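PDB 5UJC: MMACHC-like protein, which binds cobalamin and probably strips its upper axial ligand by flavin-dependent reductive decyanation or glutathione-dependent demethylation during vitamin B12 processing. Local coordinates for residues S21-E26 against D66-K71; R70-Q75 against L98-E103; D84-M89 against E255-L260; K227-R232 against T244-F249. One frame throughout, in Å; residues are numbered along the deposited sequence.

Interaction 1 (S21-E26 against D66-K71)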
# COMPACT_ATOMS: atom_id res chain seq x y z
N SER A 21 -0.92 1.70 -14.38
CA SER A 21 -1.66 2.75 -13.73
C SER A 21 -3.16 2.63 -13.97
O SER A 21 -3.95 2.85 -13.07
CB SER A 21 -1.15 4.15 -14.15
OG SER A 21 -0.88 4.21 -15.53
N HIS A 22 -3.55 2.24 -15.17
CA HIS A 22 -4.96 2.09 -15.47
C HIS A 22 -5.64 1.03 -14.61
O HIS A 22 -6.83 1.20 -14.21
CB HIS A 22 -5.14 1.76 -16.98
CG HIS A 22 -6.49 1.19 -17.32
ND1 HIS A 22 -7.59 1.98 -17.59
CD2 HIS A 22 -6.90 -0.09 -17.49
CE1 HIS A 22 -8.63 1.22 -17.87
NE2 HIS A 22 -8.24 -0.05 -17.81
N GLU A 23 -4.92 -0.06 -14.32
CA GLU A 23 -5.43 -1.19 -13.50
C GLU A 23 -5.20 -0.96 -12.02
O GLU A 23 -5.50 -1.84 -11.19
CB GLU A 23 -4.73 -2.53 -13.90
CG GLU A 23 -5.06 -3.09 -15.30
CD GLU A 23 -6.55 -3.52 -15.49
OE1 GLU A 23 -6.97 -4.56 -14.93
OE2 GLU A 23 -7.26 -2.87 -16.29
N GLY A 24 -4.65 0.19 -11.66
CA GLY A 24 -4.62 0.61 -10.30
C GLY A 24 -3.34 0.41 -9.53
O GLY A 24 -3.38 0.35 -8.31
N PHE A 25 -2.19 0.48 -10.22
CA PHE A 25 -0.89 0.44 -9.53
C PHE A 25 -0.03 1.63 -9.86
O PHE A 25 -0.09 2.15 -10.98
CB PHE A 25 -0.13 -0.84 -9.92
CG PHE A 25 -0.83 -2.10 -9.53
CD1 PHE A 25 -0.71 -2.60 -8.24
CD2 PHE A 25 -1.63 -2.80 -10.44
CE1 PHE A 25 -1.36 -3.77 -7.87
CE2 PHE A 25 -2.28 -3.96 -10.07
CZ PHE A 25 -2.14 -4.45 -8.79
N GLU A 26 0.83 2.02 -8.91
CA GLU A 26 1.89 3.01 -9.14
C GLU A 26 3.17 2.45 -8.57
O GLU A 26 3.14 1.76 -7.56
CB GLU A 26 1.62 4.30 -8.32
CG GLU A 26 0.50 5.14 -8.73
CD GLU A 26 0.48 6.49 -7.96
OE1 GLU A 26 1.26 6.70 -6.92
OE2 GLU A 26 -0.27 7.35 -8.37
N ASP A 66 -11.43 -1.79 -7.86
CA ASP A 66 -12.63 -1.52 -8.63
C ASP A 66 -12.58 -2.05 -10.07
O ASP A 66 -13.62 -2.29 -10.66
CB ASP A 66 -12.98 -0.03 -8.62
CG ASP A 66 -13.43 0.46 -7.24
OD1 ASP A 66 -14.10 -0.30 -6.54
OD2 ASP A 66 -13.16 1.65 -6.89
N VAL A 67 -11.38 -2.17 -10.62
CA VAL A 67 -11.21 -2.60 -11.99
C VAL A 67 -10.46 -3.94 -12.06
O VAL A 67 -11.03 -4.95 -12.51
CB VAL A 67 -10.50 -1.55 -12.84
CG1 VAL A 67 -10.30 -2.05 -14.27
CG2 VAL A 67 -11.28 -0.24 -12.83
N ALA A 68 -9.22 -3.96 -11.59
CA ALA A 68 -8.37 -5.17 -11.82
C ALA A 68 -8.85 -6.39 -11.01
O ALA A 68 -8.99 -7.49 -11.55
CB ALA A 68 -6.92 -4.86 -11.52
N PHE A 69 -9.11 -6.18 -9.74
CA PHE A 69 -9.58 -7.24 -8.89
C PHE A 69 -10.97 -7.72 -9.31
O PHE A 69 -11.23 -8.91 -9.32
CB PHE A 69 -9.58 -6.77 -7.43
CG PHE A 69 -10.16 -7.75 -6.44
CD1 PHE A 69 -9.55 -8.97 -6.20
CD2 PHE A 69 -11.27 -7.41 -5.69
CE1 PHE A 69 -10.08 -9.83 -5.28
CE2 PHE A 69 -11.74 -8.24 -4.74
CZ PHE A 69 -11.17 -9.47 -4.54
N ARG A 70 -11.83 -6.79 -9.70
CA ARG A 70 -13.14 -7.16 -10.20
C ARG A 70 -13.03 -8.13 -11.39
O ARG A 70 -13.72 -9.16 -11.44
CB ARG A 70 -13.95 -5.94 -10.55
CG ARG A 70 -15.35 -6.25 -11.08
CD ARG A 70 -16.21 -5.02 -11.12
NE ARG A 70 -17.54 -5.30 -11.64
CZ ARG A 70 -18.55 -4.45 -11.60
NH1 ARG A 70 -18.39 -3.23 -11.06
NH2 ARG A 70 -19.73 -4.80 -12.08
N LYS A 71 -12.15 -7.80 -12.36
CA LYS A 71 -11.93 -8.69 -13.50
C LYS A 71 -11.46 -10.09 -13.04
O LYS A 71 -11.93 -11.11 -13.57
CB LYS A 71 -10.93 -8.09 -14.46
CG LYS A 71 -11.45 -6.93 -15.25
CD LYS A 71 -10.40 -6.33 -16.15
CE LYS A 71 -10.78 -4.92 -16.62
NZ LYS A 71 -9.70 -4.32 -17.47

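Interaction 2 (R70-Q75 against L98-E103)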
# COMPACT_ATOMS: atom_id res chain seq x y z
N ARG A 70 -11.83 -6.79 -9.70
CA ARG A 70 -13.14 -7.16 -10.20
C ARG A 70 -13.03 -8.13 -11.39
O ARG A 70 -13.72 -9.16 -11.44
CB ARG A 70 -13.95 -5.94 -10.55
CG ARG A 70 -15.35 -6.25 -11.08
CD ARG A 70 -16.21 -5.02 -11.12
NE ARG A 70 -17.54 -5.30 -11.64
CZ ARG A 70 -18.55 -4.45 -11.60
NH1 ARG A 70 -18.39 -3.23 -11.06
NH2 ARG A 70 -19.73 -4.80 -12.08
N LYS A 71 -12.15 -7.80 -12.36
CA LYS A 71 -11.93 -8.69 -13.50
C LYS A 71 -11.46 -10.09 -13.04
O LYS A 71 -11.93 -11.11 -13.57
CB LYS A 71 -10.93 -8.09 -14.46
CG LYS A 71 -11.45 -6.93 -15.25
CD LYS A 71 -10.40 -6.33 -16.15
CE LYS A 71 -10.78 -4.92 -16.62
NZ LYS A 71 -9.70 -4.32 -17.47
N TRP A 72 -10.58 -10.11 -12.05
CA TRP A 72 -10.03 -11.35 -11.55
C TRP A 72 -11.14 -12.19 -10.87
O TRP A 72 -11.23 -13.40 -11.09
CB TRP A 72 -8.87 -11.04 -10.59
CG TRP A 72 -8.18 -12.25 -10.00
CD1 TRP A 72 -7.00 -12.83 -10.45
CD2 TRP A 72 -8.49 -12.89 -8.76
NE1 TRP A 72 -6.62 -13.84 -9.60
CE2 TRP A 72 -7.51 -13.91 -8.55
CE3 TRP A 72 -9.51 -12.73 -7.82
CZ2 TRP A 72 -7.52 -14.75 -7.43
CZ3 TRP A 72 -9.52 -13.58 -6.69
CH2 TRP A 72 -8.52 -14.57 -6.51
N VAL A 73 -12.00 -11.54 -10.08
CA VAL A 73 -13.09 -12.25 -9.40
C VAL A 73 -14.08 -12.82 -10.42
O VAL A 73 -14.56 -13.95 -10.27
CB VAL A 73 -13.82 -11.34 -8.42
CG1 VAL A 73 -15.09 -11.98 -7.92
CG2 VAL A 73 -12.92 -11.00 -7.26
N VAL A 74 -14.38 -12.05 -11.46
CA VAL A 74 -15.27 -12.53 -12.54
C VAL A 74 -14.69 -13.79 -13.16
O VAL A 74 -15.40 -14.81 -13.36
CB VAL A 74 -15.51 -11.43 -13.58
CG1 VAL A 74 -16.21 -12.00 -14.82
CG2 VAL A 74 -16.35 -10.33 -12.97
N GLN A 75 -13.40 -13.77 -13.46
CA GLN A 75 -12.77 -14.92 -14.09
C GLN A 75 -12.74 -16.12 -13.15
O GLN A 75 -12.99 -17.24 -13.57
CB GLN A 75 -11.34 -14.56 -14.54
CG GLN A 75 -10.65 -15.67 -15.32
CD GLN A 75 -11.40 -16.00 -16.61
OE1 GLN A 75 -11.58 -15.13 -17.46
NE2 GLN A 75 -11.84 -17.24 -16.76
N LEU A 98 -3.30 -10.41 -5.80
CA LEU A 98 -2.03 -9.70 -5.86
C LEU A 98 -0.89 -10.66 -6.18
O LEU A 98 0.01 -10.32 -6.96
CB LEU A 98 -1.76 -8.98 -4.54
CG LEU A 98 -2.61 -7.73 -4.30
CD1 LEU A 98 -2.51 -7.29 -2.84
CD2 LEU A 98 -2.20 -6.61 -5.26
N GLU A 99 -0.92 -11.87 -5.60
CA GLU A 99 0.13 -12.86 -5.86
C GLU A 99 0.14 -13.20 -7.35
O GLU A 99 1.20 -13.33 -7.97
CB GLU A 99 -0.10 -14.16 -5.02
CG GLU A 99 0.20 -14.04 -3.49
CD GLU A 99 -0.60 -15.09 -2.63
OE1 GLU A 99 -1.11 -16.10 -3.21
OE2 GLU A 99 -0.72 -14.88 -1.37
N ASP A 100 -1.05 -13.36 -7.92
CA ASP A 100 -1.17 -13.68 -9.34
C ASP A 100 -0.60 -12.56 -10.21
O ASP A 100 0.17 -12.82 -11.14
CB ASP A 100 -2.62 -13.93 -9.74
CG ASP A 100 -3.10 -15.30 -9.38
OD1 ASP A 100 -2.30 -16.13 -8.93
OD2 ASP A 100 -4.32 -15.55 -9.56
N ARG A 101 -0.92 -11.31 -9.88
CA ARG A 101 -0.45 -10.20 -10.69
C ARG A 101 1.07 -10.01 -10.52
O ARG A 101 1.77 -9.75 -11.49
CB ARG A 101 -1.22 -8.93 -10.35
CG ARG A 101 -2.73 -9.02 -10.60
CD ARG A 101 -3.03 -9.33 -12.07
NE ARG A 101 -2.25 -8.45 -12.93
CZ ARG A 101 -2.62 -7.23 -13.31
NH1 ARG A 101 -3.85 -6.78 -13.06
NH2 ARG A 101 -1.77 -6.47 -13.98
N LEU A 102 1.57 -10.22 -9.31
CA LEU A 102 2.98 -10.08 -9.06
C LEU A 102 3.79 -11.19 -9.76
O LEU A 102 4.91 -10.95 -10.21
CB LEU A 102 3.28 -10.07 -7.56
CG LEU A 102 2.92 -8.76 -6.87
CD1 LEU A 102 2.83 -8.97 -5.35
CD2 LEU A 102 3.94 -7.68 -7.20
N GLU A 103 3.22 -12.39 -9.85
CA GLU A 103 3.88 -13.48 -10.55
C GLU A 103 3.97 -13.19 -12.05
O GLU A 103 5.00 -13.41 -12.66
CB GLU A 103 3.17 -14.81 -10.31
CG GLU A 103 3.79 -16.01 -11.01
CD GLU A 103 5.31 -16.13 -10.78
OE1 GLU A 103 5.79 -15.79 -9.67
OE2 GLU A 103 6.02 -16.56 -11.71

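Interaction 3 (D84-M89 against E255-L260)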
# COMPACT_ATOMS: atom_id res chain seq x y z
N ASP A 84 -20.50 -19.24 -5.00
CA ASP A 84 -20.38 -19.94 -3.73
C ASP A 84 -19.12 -20.83 -3.70
O ASP A 84 -18.45 -20.92 -2.70
CB ASP A 84 -21.63 -20.78 -3.45
CG ASP A 84 -22.84 -19.94 -3.04
OD1 ASP A 84 -22.68 -18.78 -2.60
OD2 ASP A 84 -23.96 -20.46 -3.15
N GLU A 85 -18.77 -21.42 -4.84
CA GLU A 85 -17.55 -22.22 -4.92
C GLU A 85 -16.28 -21.39 -4.78
O GLU A 85 -15.37 -21.78 -4.07
CB GLU A 85 -17.50 -23.06 -6.21
CG GLU A 85 -16.42 -24.15 -6.20
CD GLU A 85 -16.62 -25.22 -5.10
OE1 GLU A 85 -17.75 -25.31 -4.55
OE2 GLU A 85 -15.66 -25.98 -4.82
N VAL A 86 -16.24 -20.24 -5.43
CA VAL A 86 -15.09 -19.36 -5.29
C VAL A 86 -14.91 -18.98 -3.83
O VAL A 86 -13.80 -18.98 -3.31
CB VAL A 86 -15.22 -18.06 -6.09
CG1 VAL A 86 -13.92 -17.27 -5.99
CG2 VAL A 86 -15.52 -18.33 -7.52
N CYS A 87 -16.01 -18.60 -3.19
CA CYS A 87 -15.96 -18.18 -1.77
C CYS A 87 -15.40 -19.27 -0.88
O CYS A 87 -14.59 -18.99 0.01
CB CYS A 87 -17.34 -17.80 -1.27
SG CYS A 87 -17.94 -16.29 -1.99
N GLU A 88 -15.82 -20.52 -1.13
CA GLU A 88 -15.34 -21.67 -0.35
C GLU A 88 -13.86 -21.89 -0.59
O GLU A 88 -13.10 -22.18 0.35
CB GLU A 88 -16.13 -22.92 -0.72
CG GLU A 88 -15.66 -24.20 -0.01
CD GLU A 88 -16.41 -25.44 -0.47
OE1 GLU A 88 -17.30 -25.33 -1.36
OE2 GLU A 88 -16.10 -26.54 0.04
N MET A 89 -13.43 -21.79 -1.85
CA MET A 89 -12.07 -22.21 -2.23
C MET A 89 -11.01 -21.12 -2.10
O MET A 89 -9.82 -21.43 -2.04
CB MET A 89 -12.07 -22.80 -3.63
CG MET A 89 -12.89 -24.06 -3.75
SD MET A 89 -12.58 -25.33 -2.49
CE MET A 89 -10.84 -25.74 -2.79
N GLU A 255 -16.73 -11.38 6.52
CA GLU A 255 -18.00 -10.79 6.08
C GLU A 255 -17.91 -10.16 4.69
O GLU A 255 -18.89 -9.59 4.20
CB GLU A 255 -18.44 -9.71 7.07
CG GLU A 255 -18.75 -10.22 8.46
CD GLU A 255 -19.07 -9.10 9.44
OE1 GLU A 255 -19.38 -7.95 9.00
OE2 GLU A 255 -18.99 -9.36 10.65
N ARG A 256 -16.75 -10.26 4.05
CA ARG A 256 -16.52 -9.46 2.84
C ARG A 256 -17.04 -10.06 1.56
O ARG A 256 -17.38 -9.34 0.65
CB ARG A 256 -15.05 -9.19 2.67
CG ARG A 256 -14.47 -8.25 3.69
CD ARG A 256 -13.02 -8.07 3.42
NE ARG A 256 -12.39 -7.22 4.40
CZ ARG A 256 -11.11 -6.90 4.37
NH1 ARG A 256 -10.31 -7.43 3.44
NH2 ARG A 256 -10.61 -6.03 5.25
N TRP A 257 -16.98 -11.38 1.43
CA TRP A 257 -17.29 -12.01 0.13
C TRP A 257 -18.68 -11.61 -0.38
O TRP A 257 -18.84 -11.37 -1.55
CB TRP A 257 -17.17 -13.55 0.17
CG TRP A 257 -15.85 -14.10 -0.39
CD1 TRP A 257 -14.92 -14.85 0.29
CD2 TRP A 257 -15.39 -14.02 -1.75
NE1 TRP A 257 -13.90 -15.20 -0.55
CE2 TRP A 257 -14.16 -14.72 -1.81
CE3 TRP A 257 -15.87 -13.41 -2.90
CZ2 TRP A 257 -13.42 -14.83 -2.99
CZ3 TRP A 257 -15.12 -13.53 -4.09
CH2 TRP A 257 -13.91 -14.22 -4.12
N GLU A 258 -19.65 -11.48 0.52
CA GLU A 258 -21.00 -11.13 0.10
C GLU A 258 -21.09 -9.74 -0.55
O GLU A 258 -21.96 -9.50 -1.41
CB GLU A 258 -22.00 -11.26 1.25
CG GLU A 258 -22.40 -12.70 1.58
CD GLU A 258 -23.03 -13.46 0.41
OE1 GLU A 258 -23.77 -12.84 -0.41
OE2 GLU A 258 -22.83 -14.68 0.33
N VAL A 259 -20.15 -8.85 -0.21
CA VAL A 259 -20.08 -7.54 -0.86
C VAL A 259 -19.82 -7.68 -2.38
O VAL A 259 -20.25 -6.83 -3.18
CB VAL A 259 -19.00 -6.66 -0.17
CG1 VAL A 259 -18.84 -5.33 -0.87
CG2 VAL A 259 -19.35 -6.45 1.29
N LEU A 260 -19.14 -8.77 -2.77
CA LEU A 260 -18.75 -8.98 -4.15
C LEU A 260 -19.76 -9.75 -4.99
O LEU A 260 -19.62 -9.81 -6.21
CB LEU A 260 -17.41 -9.71 -4.21
CG LEU A 260 -16.27 -9.05 -3.45
CD1 LEU A 260 -14.98 -9.81 -3.71
CD2 LEU A 260 -16.06 -7.56 -3.81

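Interaction 4 (K227-R232 against T244-F249)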
# COMPACT_ATOMS: atom_id res chain seq x y z
N LYS A 227 -13.43 2.51 9.96
CA LYS A 227 -14.49 1.76 9.22
C LYS A 227 -15.37 2.69 8.38
O LYS A 227 -15.94 2.25 7.39
CB LYS A 227 -15.33 0.93 10.15
CG LYS A 227 -14.59 -0.24 10.73
CD LYS A 227 -15.41 -0.99 11.74
CE LYS A 227 -14.70 -2.26 12.17
NZ LYS A 227 -15.53 -3.04 13.13
N ASP A 228 -15.47 3.97 8.77
CA ASP A 228 -16.30 4.91 8.01
C ASP A 228 -15.57 5.58 6.86
O ASP A 228 -16.18 6.31 6.10
CB ASP A 228 -17.03 5.95 8.93
CG ASP A 228 -16.09 7.01 9.57
OD1 ASP A 228 -15.06 7.40 8.96
OD2 ASP A 228 -16.46 7.53 10.67
N SER A 229 -14.26 5.30 6.73
CA SER A 229 -13.42 5.82 5.63
C SER A 229 -13.33 7.35 5.57
O SER A 229 -12.72 7.86 4.64
CB SER A 229 -13.88 5.27 4.27
OG SER A 229 -13.35 3.97 4.02
N GLY A 230 -13.80 8.07 6.59
CA GLY A 230 -13.68 9.52 6.59
C GLY A 230 -12.24 10.01 6.49
O GLY A 230 -11.95 11.03 5.86
N PHE A 231 -11.32 9.28 7.11
CA PHE A 231 -9.92 9.66 7.09
C PHE A 231 -9.37 9.75 5.67
O PHE A 231 -8.39 10.46 5.41
CB PHE A 231 -9.05 8.70 7.93
CG PHE A 231 -8.83 7.32 7.28
CD1 PHE A 231 -9.75 6.28 7.43
CD2 PHE A 231 -7.71 7.09 6.51
CE1 PHE A 231 -9.53 5.06 6.84
CE2 PHE A 231 -7.48 5.87 5.93
CZ PHE A 231 -8.38 4.85 6.10
N ARG A 232 -9.98 9.00 4.75
CA ARG A 232 -9.45 8.94 3.39
C ARG A 232 -9.63 10.24 2.62
O ARG A 232 -8.94 10.47 1.61
CB ARG A 232 -10.07 7.78 2.61
CG ARG A 232 -9.91 6.41 3.28
CD ARG A 232 -10.48 5.30 2.41
NE ARG A 232 -10.64 4.04 3.12
CZ ARG A 232 -9.70 3.10 3.21
NH1 ARG A 232 -8.50 3.28 2.67
NH2 ARG A 232 -9.97 1.98 3.86
N THR A 244 -18.61 0.39 -2.88
CA THR A 244 -18.41 -1.03 -2.71
C THR A 244 -17.05 -1.31 -2.05
O THR A 244 -16.95 -2.13 -1.12
CB THR A 244 -18.50 -1.75 -4.05
OG1 THR A 244 -19.79 -1.50 -4.62
CG2 THR A 244 -18.31 -3.25 -3.90
N GLN A 245 -16.01 -0.62 -2.52
CA GLN A 245 -14.67 -0.84 -1.99
C GLN A 245 -14.58 -0.40 -0.51
O GLN A 245 -13.95 -1.08 0.31
CB GLN A 245 -13.67 -0.11 -2.86
CG GLN A 245 -12.23 -0.33 -2.41
CD GLN A 245 -11.15 0.09 -3.40
OE1 GLN A 245 -9.97 -0.11 -3.12
NE2 GLN A 245 -11.54 0.71 -4.54
N MET A 246 -15.17 0.74 -0.17
CA MET A 246 -15.17 1.19 1.22
C MET A 246 -15.97 0.23 2.12
O MET A 246 -15.58 -0.03 3.26
CB MET A 246 -15.67 2.63 1.30
CG MET A 246 -14.66 3.62 0.74
SD MET A 246 -15.04 5.33 0.98
CE MET A 246 -16.27 5.54 -0.24
N GLU A 247 -17.06 -0.35 1.60
CA GLU A 247 -17.82 -1.31 2.37
C GLU A 247 -16.97 -2.57 2.61
O GLU A 247 -16.92 -3.11 3.71
CB GLU A 247 -19.12 -1.68 1.65
CG GLU A 247 -20.00 -2.68 2.41
CD GLU A 247 -20.51 -2.16 3.73
OE1 GLU A 247 -20.72 -0.93 3.85
OE2 GLU A 247 -20.72 -2.98 4.63
N PHE A 248 -16.30 -3.02 1.55
CA PHE A 248 -15.46 -4.21 1.61
C PHE A 248 -14.35 -4.06 2.68
O PHE A 248 -14.23 -4.89 3.59
CB PHE A 248 -14.86 -4.45 0.22
CG PHE A 248 -14.02 -5.68 0.09
CD1 PHE A 248 -12.65 -5.64 0.33
CD2 PHE A 248 -14.59 -6.88 -0.34
CE1 PHE A 248 -11.87 -6.77 0.14
CE2 PHE A 248 -13.81 -8.00 -0.51
CZ PHE A 248 -12.45 -7.94 -0.29
N PHE A 249 -13.56 -3.01 2.59
CA PHE A 249 -12.42 -2.86 3.50
C PHE A 249 -12.83 -2.43 4.90
O PHE A 249 -12.07 -2.58 5.84
CB PHE A 249 -11.36 -1.93 2.93
CG PHE A 249 -10.58 -2.54 1.78
CD1 PHE A 249 -9.91 -3.73 1.94
CD2 PHE A 249 -10.49 -1.88 0.55
CE1 PHE A 249 -9.17 -4.28 0.89
CE2 PHE A 249 -9.76 -2.41 -0.49
CZ PHE A 249 -9.09 -3.62 -0.31
O HOH W 1 -14.64 1.82 5.01

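Interaction 1 (S21-E26 against D66-K71)
Lys71 NZ donates to Glu23 OE2 across 3.1 Å, a salt-bridged hydrogen bond that meets the carboxylate on its syn side, 16° out of plane. Glu23 is modelled in two conformers, and the bond belongs to one of them, so it may hold only part of the time. The chain of Glu23 bends at chi2 (-65°), folding the carboxylate over the helix surface instead of letting it reach outward. Lys71 is extended beyond CG and comes across the carboxylate at about a right angle; its long methylene chain lets the ammonium reach the carboxylate from the exposed side of the helix. Strand 25-31, an edge strand of the four-stranded antiparallel sheet, is entered here through a type I turn from Ser21 to Gly24, and helix 62-80 lies against that turn. Gly24 N closes the turn on Ser21 O at 3.1 Å, with Gly24 at backbone angles where a CB would press on the preceding carbonyl oxygen. Beneath the charges, the small methyl of Ala68 lets the backbones come close: Ala68 CB lies 3.4 Å from Glu23 O. Val67 CG1 approaches Glu23 OE2 at 3.7 Å. Ala68 also touches Phe97 and Arg101 of helix 93-109.

Interaction 2 (R70-Q75 against L98-E103)
Trp72 and Asp100 meet through one well-directed bond: the indole NE1 of Trp72 donates to Asp100 OD2 at 2.9 Å, with an N-H...O angle of 168°. The oxygen lies at the ring edge, almost in the indole plane, as a donor whose hydrogen is fixed in that plane requires. On the acceptor side the geometry is less regular, since OD2 is approached from its anti side and somewhat out of the carboxylate plane. Ring and carboxylate are turned 56° against each other. Trp72 holds CG anti to its backbone nitrogen (chi1 -179°), which throws the indole out from its helix and carries NE1 over to segment 98-103; the nearest CA atoms of the two segments, those of Trp72 and Asp100, are 9.4 Å apart. Asp100 has CG beside its own backbone nitrogen, and its short chain places OD2 at NE1. A tryptophan suits the first place by combining reach with a single N-H, an aspartate the second by offering a compact acceptor near the surface. The indole also meets Phe97 edge-to-face and touches Val90, while Asp100 leans on Lys76. The bond thus joins helix 62-80 to helix 93-109, whose Leu98 and Leu102 also touch strand 185-196, Leu98 meeting Met64 of helix 62-80 as well.

Interaction 3 (D84-M89 against E255-L260)
Cys87 lies over one face of the Trp257 indole, and this is the tight part of the contact. Cys87 SG stands 3.7 Å from the centroid of the five-membered ring of Trp257, 30° off its normal. From Cys87 SG to Trp257 CG the distance is 3.4 Å. Cys87 CA points a C-H at the same ring, 3.9 Å from its centroid and 13° off the normal, making a CH-pi contact. A second conformer is modelled for Cys87, so the sulfur position may be only partly populated, and the same holds for Val86. Val86 CG1 reaches the far end of the indole obliquely, 3.6 Å from Trp257 CH2. Cysteine suits this place because a small, polarisable side chain leaves room for the helix backbone itself to lie on the ring. Trp257 anchors the indole by donating from NE1 to Val90 O, just beyond helix 83-89, and Phe83 meets the same indole nearly at a right angle. The loose side lies toward solvent, where Asp84 and Glu258 are exposed. Asp84 OD1 and Glu258 OE2 stand 5.0 Å apart, and Arg261, bridged to both side chains, probably offsets their like charges. Helix 83-89 is thus seated on the start of the C-terminal helix 257-265 by a cysteine sulfur-aromatic contact.

Interaction 4 (K227-R232 against T244-F249)
Met246 reaches Ser229 by a bent chain: CG stands beside its own backbone nitrogen (chi1 -72°), and the last torsion turns back (chi3 -76°), so that Met246 SD settles 3.5 Å from Ser229 CB. A flexible thioether fits well against the small hydroxymethyl group of a buried serine. The loop holding that serine is shaped by an Asx turn, in which Asp228 OD1 accepts from Gly230 N at 2.8 Å; a CB on Gly230 would crowd that same oxygen. The contact borders the cobalamin pocket, to which Phe249 belongs, and Phe249 O accepts a hydrogen bond from the bound methylcobalamin. Ser229 OG works in both directions. Ser229 OG accepts from Arg232 NE at 2.9 Å, an N-H...O angle of 162° with the oxygen in the guanidinium plane, and donates to a water 2.7 Å from Ser229 OG. The water passes its own hydrogens to Lys227 O and to Met246 O, 2.7 Å from the latter, stitching the loop to helix 243-250 where the two backbones do not meet directly. Arginine suits its place because one flat group serves Ser229 OG through Arg232 NE and Gly182 O through Arg232 NH1; in the crystal Arg232 NH2 also bonds a tartrate, probably from the crystallisation liquor. Over one guanidinium face lies Phe231 CZ, above its centre. Arg232 NH2 also comes obliquely to within 4.3 Å of Phe249 CB.

From the N terminus, interaction 1 closes the first loop, bringing the entry to edge strand 25-31 onto helix 62-80. Interaction 2 opens on that helix, sharing Arg70 and Lys71 with interaction 1, and ties it to helix 93-109. Helix 83-89 lies between those two, so interaction 3, joining it to helix 257-265, crosses interaction 2 along the chain and closes a loop of 165 residues. Interaction 4 is nested inside that loop, fixing the segment before helix 243-250 onto the helix beside the cobalamin. The contacts also touch in space: Phe69 and Val73 of helix 62-80 pack on Leu260, and Arg256 NE reaches Phe248 O, connecting interactions 3 and 4.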